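Local coordinates for penicillin-binding protein A (Mycobacterium tuberculosis, PDB 3UN7) that probably cross-links cell-wall peptidoglycan as a D,D-transpeptidase and is probably needed to regulate cell length, at residues Cys125-Pro138 / Ala422-Gly434. Residues are numbered along the deposited sequence; the frame is centred on the assembly and turned at random.
Sequences CYGPCKGAVVALEP and APKVAVAVLVENG
Val133 and Ala135 meet Val429 and Val427 on one face of an antiparallel strand pair, with Ala135 CB 4.1 Å from Val427 CG1. The same face continues to Val431, whose CG1, anti to its backbone N (chi1 178°), reaches the Cys125–Cys129 disulfide, 3.4 Å from Cys125 SG. On the other face, Ala132, Val134 and Leu136 pair with Leu430, Ala428 and Ala426, and Pro138 closes that row by setting CG 4.0 Å from Ala426 CB. Six backbone hydrogen bonds, two per pair, fix the register; the straightest, Leu430 N to Ala132 O, has an N-H...O angle of 167°. Gly131 CA lies 3.2 Å from Leu430 O at phi 148°, where a side chain would press against the preceding carbonyl. Beyond it, Glu432 N donates to Lys130 O (2.8 Å), and the Glu432 carboxylate lies across the lysine's aliphatic chain, OE1 3.5 Å from Lys130 CD. Glu432 OE2 is salt-bridged to Arg183 NE and hydrogen-bonded to Tyr189 OH, while Lys130 NZ stays 4.8 Å from Glu432 OE1, beyond salt-bridge contact. At the far end Thr140 OG1 is hydrogen-bonded to Glu137 OE1. Strands 131-136 and 425-431 are neighbours in the transpeptidase domain's five-stranded antiparallel sheet, flanked by strands 143-149 and 411-418; helix 111-123 packs on Val133 and Ala135, whereas Leu430 faces Trp413 and Tyr189, its side chain about 11 Å from that of the probable nucleophile Ser193.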
# COMPACT_ATOMS: atom_id res chain seq x y z
N CYS A 125 4.43 16.11 6.94
CA CYS A 125 4.25 16.09 8.40
C CYS A 125 4.99 17.26 9.06
O CYS A 125 5.68 17.08 10.07
CB CYS A 125 4.74 14.76 8.98
SG CYS A 125 3.78 13.30 8.49
N TYR A 126 4.84 18.46 8.50
CA TYR A 126 5.62 19.62 8.92
C TYR A 126 7.09 19.21 9.00
O TYR A 126 7.80 19.50 9.97
CB TYR A 126 5.10 20.16 10.26
CG TYR A 126 3.58 20.23 10.30
CD1 TYR A 126 2.85 19.37 11.13
CD2 TYR A 126 2.88 21.12 9.49
CE1 TYR A 126 1.46 19.42 11.16
CE2 TYR A 126 1.49 21.18 9.51
CZ TYR A 126 0.79 20.32 10.35
OH TYR A 126 -0.59 20.37 10.38
N GLY A 127 7.53 18.53 7.94
CA GLY A 127 8.77 17.76 7.93
C GLY A 127 8.42 16.40 7.35
O GLY A 127 7.27 16.18 6.94
N PRO A 128 9.39 15.47 7.31
CA PRO A 128 9.16 14.19 6.64
C PRO A 128 8.24 13.27 7.43
O PRO A 128 8.27 13.28 8.67
CB PRO A 128 10.56 13.57 6.54
CG PRO A 128 11.34 14.23 7.65
CD PRO A 128 10.76 15.59 7.86
N CYS A 129 7.44 12.49 6.71
CA CYS A 129 6.53 11.52 7.31
C CYS A 129 7.14 10.12 7.32
O CYS A 129 7.84 9.75 6.39
CB CYS A 129 5.22 11.45 6.51
SG CYS A 129 4.24 12.97 6.51
N LYS A 130 6.84 9.34 8.36
CA LYS A 130 7.15 7.92 8.36
C LYS A 130 5.90 7.19 7.88
O LYS A 130 4.79 7.55 8.26
CB LYS A 130 7.53 7.45 9.75
CG LYS A 130 8.01 5.99 9.82
CD LYS A 130 8.12 5.51 11.27
CE LYS A 130 9.31 6.12 11.99
NZ LYS A 130 9.24 5.81 13.44
N GLY A 131 6.07 6.20 7.01
CA GLY A 131 4.90 5.45 6.52
C GLY A 131 5.09 4.96 5.11
O GLY A 131 6.23 4.63 4.71
N ALA A 132 3.99 4.91 4.36
CA ALA A 132 4.00 4.35 3.02
C ALA A 132 2.92 4.94 2.13
O ALA A 132 1.91 5.46 2.61
CB ALA A 132 3.89 2.81 3.06
N VAL A 133 3.17 4.89 0.82
CA VAL A 133 2.18 5.24 -0.18
C VAL A 133 2.17 4.16 -1.27
O VAL A 133 3.22 3.73 -1.75
CB VAL A 133 2.48 6.62 -0.84
CG1 VAL A 133 1.49 6.90 -1.98
CG2 VAL A 133 2.46 7.75 0.20
N VAL A 134 0.98 3.73 -1.65
CA VAL A 134 0.83 2.75 -2.72
C VAL A 134 -0.18 3.29 -3.69
O VAL A 134 -1.23 3.83 -3.28
CB VAL A 134 0.33 1.36 -2.19
CG1 VAL A 134 0.09 0.41 -3.37
CG2 VAL A 134 1.35 0.75 -1.23
N ALA A 135 0.12 3.16 -4.98
CA ALA A 135 -0.82 3.49 -6.02
C ALA A 135 -0.96 2.29 -6.95
O ALA A 135 0.02 1.64 -7.33
CB ALA A 135 -0.38 4.75 -6.79
N LEU A 136 -2.21 1.98 -7.27
CA LEU A 136 -2.54 0.82 -8.10
C LEU A 136 -3.43 1.28 -9.23
O LEU A 136 -4.19 2.25 -9.09
CB LEU A 136 -3.30 -0.24 -7.28
CG LEU A 136 -2.62 -0.84 -6.03
CD1 LEU A 136 -3.56 -1.84 -5.35
CD2 LEU A 136 -1.30 -1.54 -6.41
N GLU A 137 -3.34 0.58 -10.35
CA GLU A 137 -4.28 0.79 -11.45
C GLU A 137 -5.38 -0.25 -11.29
O GLU A 137 -5.11 -1.43 -11.47
CB GLU A 137 -3.57 0.60 -12.79
CG GLU A 137 -4.46 0.86 -14.00
CD GLU A 137 -3.63 0.97 -15.25
OE1 GLU A 137 -3.14 -0.07 -15.72
OE2 GLU A 137 -3.45 2.09 -15.75
N PRO A 138 -6.61 0.18 -10.97
CA PRO A 138 -7.61 -0.80 -10.56
C PRO A 138 -8.02 -1.83 -11.62
O PRO A 138 -8.28 -2.98 -11.26
CB PRO A 138 -8.79 0.06 -10.08
CG PRO A 138 -8.18 1.42 -9.80
CD PRO A 138 -7.16 1.55 -10.90
N ALA A 422 -15.20 6.22 -13.09
CA ALA A 422 -14.45 5.39 -14.04
C ALA A 422 -12.97 5.42 -13.63
O ALA A 422 -12.17 6.08 -14.27
CB ALA A 422 -14.63 5.92 -15.46
N PRO A 423 -12.63 4.75 -12.51
CA PRO A 423 -11.33 4.91 -11.85
C PRO A 423 -10.10 4.50 -12.65
O PRO A 423 -10.13 3.52 -13.40
CB PRO A 423 -11.46 4.04 -10.59
CG PRO A 423 -12.96 3.90 -10.38
CD PRO A 423 -13.52 3.84 -11.75
N LYS A 424 -9.01 5.26 -12.48
CA LYS A 424 -7.75 4.98 -13.17
C LYS A 424 -6.61 4.76 -12.18
O LYS A 424 -5.54 4.27 -12.54
CB LYS A 424 -7.41 6.12 -14.13
CG LYS A 424 -8.31 6.10 -15.35
CD LYS A 424 -8.93 7.46 -15.60
CE LYS A 424 -10.05 7.40 -16.67
NZ LYS A 424 -11.33 8.04 -16.20
N VAL A 425 -6.86 5.10 -10.92
CA VAL A 425 -5.87 4.99 -9.89
C VAL A 425 -6.57 4.74 -8.55
O VAL A 425 -7.67 5.26 -8.30
CB VAL A 425 -4.94 6.24 -9.87
CG1 VAL A 425 -5.74 7.55 -9.63
CG2 VAL A 425 -3.76 6.08 -8.90
N ALA A 426 -5.94 3.94 -7.71
CA ALA A 426 -6.37 3.75 -6.34
C ALA A 426 -5.13 3.94 -5.47
O ALA A 426 -4.04 3.55 -5.89
CB ALA A 426 -6.91 2.37 -6.17
N VAL A 427 -5.29 4.53 -4.29
CA VAL A 427 -4.14 4.84 -3.44
C VAL A 427 -4.40 4.43 -2.00
O VAL A 427 -5.55 4.34 -1.55
CB VAL A 427 -3.73 6.35 -3.48
CG1 VAL A 427 -3.41 6.78 -4.91
CG2 VAL A 427 -4.83 7.28 -2.87
N ALA A 428 -3.31 4.14 -1.29
CA ALA A 428 -3.35 4.07 0.17
C ALA A 428 -2.19 4.87 0.69
O ALA A 428 -1.06 4.72 0.21
CB ALA A 428 -3.27 2.66 0.67
N VAL A 429 -2.48 5.71 1.68
CA VAL A 429 -1.45 6.48 2.37
C VAL A 429 -1.53 6.06 3.81
O VAL A 429 -2.61 6.08 4.43
CB VAL A 429 -1.71 7.99 2.26
CG1 VAL A 429 -0.67 8.80 3.05
CG2 VAL A 429 -1.77 8.41 0.81
N LEU A 430 -0.39 5.64 4.35
CA LEU A 430 -0.27 5.48 5.79
C LEU A 430 0.79 6.44 6.32
O LEU A 430 1.95 6.39 5.89
CB LEU A 430 0.07 4.04 6.17
CG LEU A 430 0.52 3.96 7.63
CD1 LEU A 430 -0.66 3.87 8.60
CD2 LEU A 430 1.47 2.81 7.78
N VAL A 431 0.38 7.33 7.23
CA VAL A 431 1.30 8.19 7.95
C VAL A 431 1.36 7.70 9.39
O VAL A 431 0.40 7.87 10.15
CB VAL A 431 0.87 9.69 7.95
CG1 VAL A 431 1.86 10.50 8.75
CG2 VAL A 431 0.77 10.23 6.52
N GLU A 432 2.48 7.08 9.74
CA GLU A 432 2.68 6.57 11.10
C GLU A 432 2.69 7.74 12.10
O GLU A 432 3.38 8.74 11.90
CB GLU A 432 3.97 5.77 11.18
CG GLU A 432 3.95 4.50 10.33
CD GLU A 432 5.07 3.54 10.66
OE1 GLU A 432 5.41 3.38 11.85
OE2 GLU A 432 5.60 2.92 9.72
N ASN A 433 1.90 7.58 13.16
CA ASN A 433 1.75 8.60 14.21
C ASN A 433 1.26 9.95 13.67
O ASN A 433 1.50 10.98 14.28
CB ASN A 433 3.05 8.75 15.02
CG ASN A 433 3.34 7.54 15.89
OD1 ASN A 433 3.31 6.41 15.42
ND2 ASN A 433 3.63 7.77 17.17
N GLY A 434 0.57 9.92 12.54
CA GLY A 434 0.20 11.13 11.82
C GLY A 434 -1.17 11.66 12.21
O GLY A 434 -1.62 12.70 11.70
O HOH W 1 -4.11 4.52 -14.60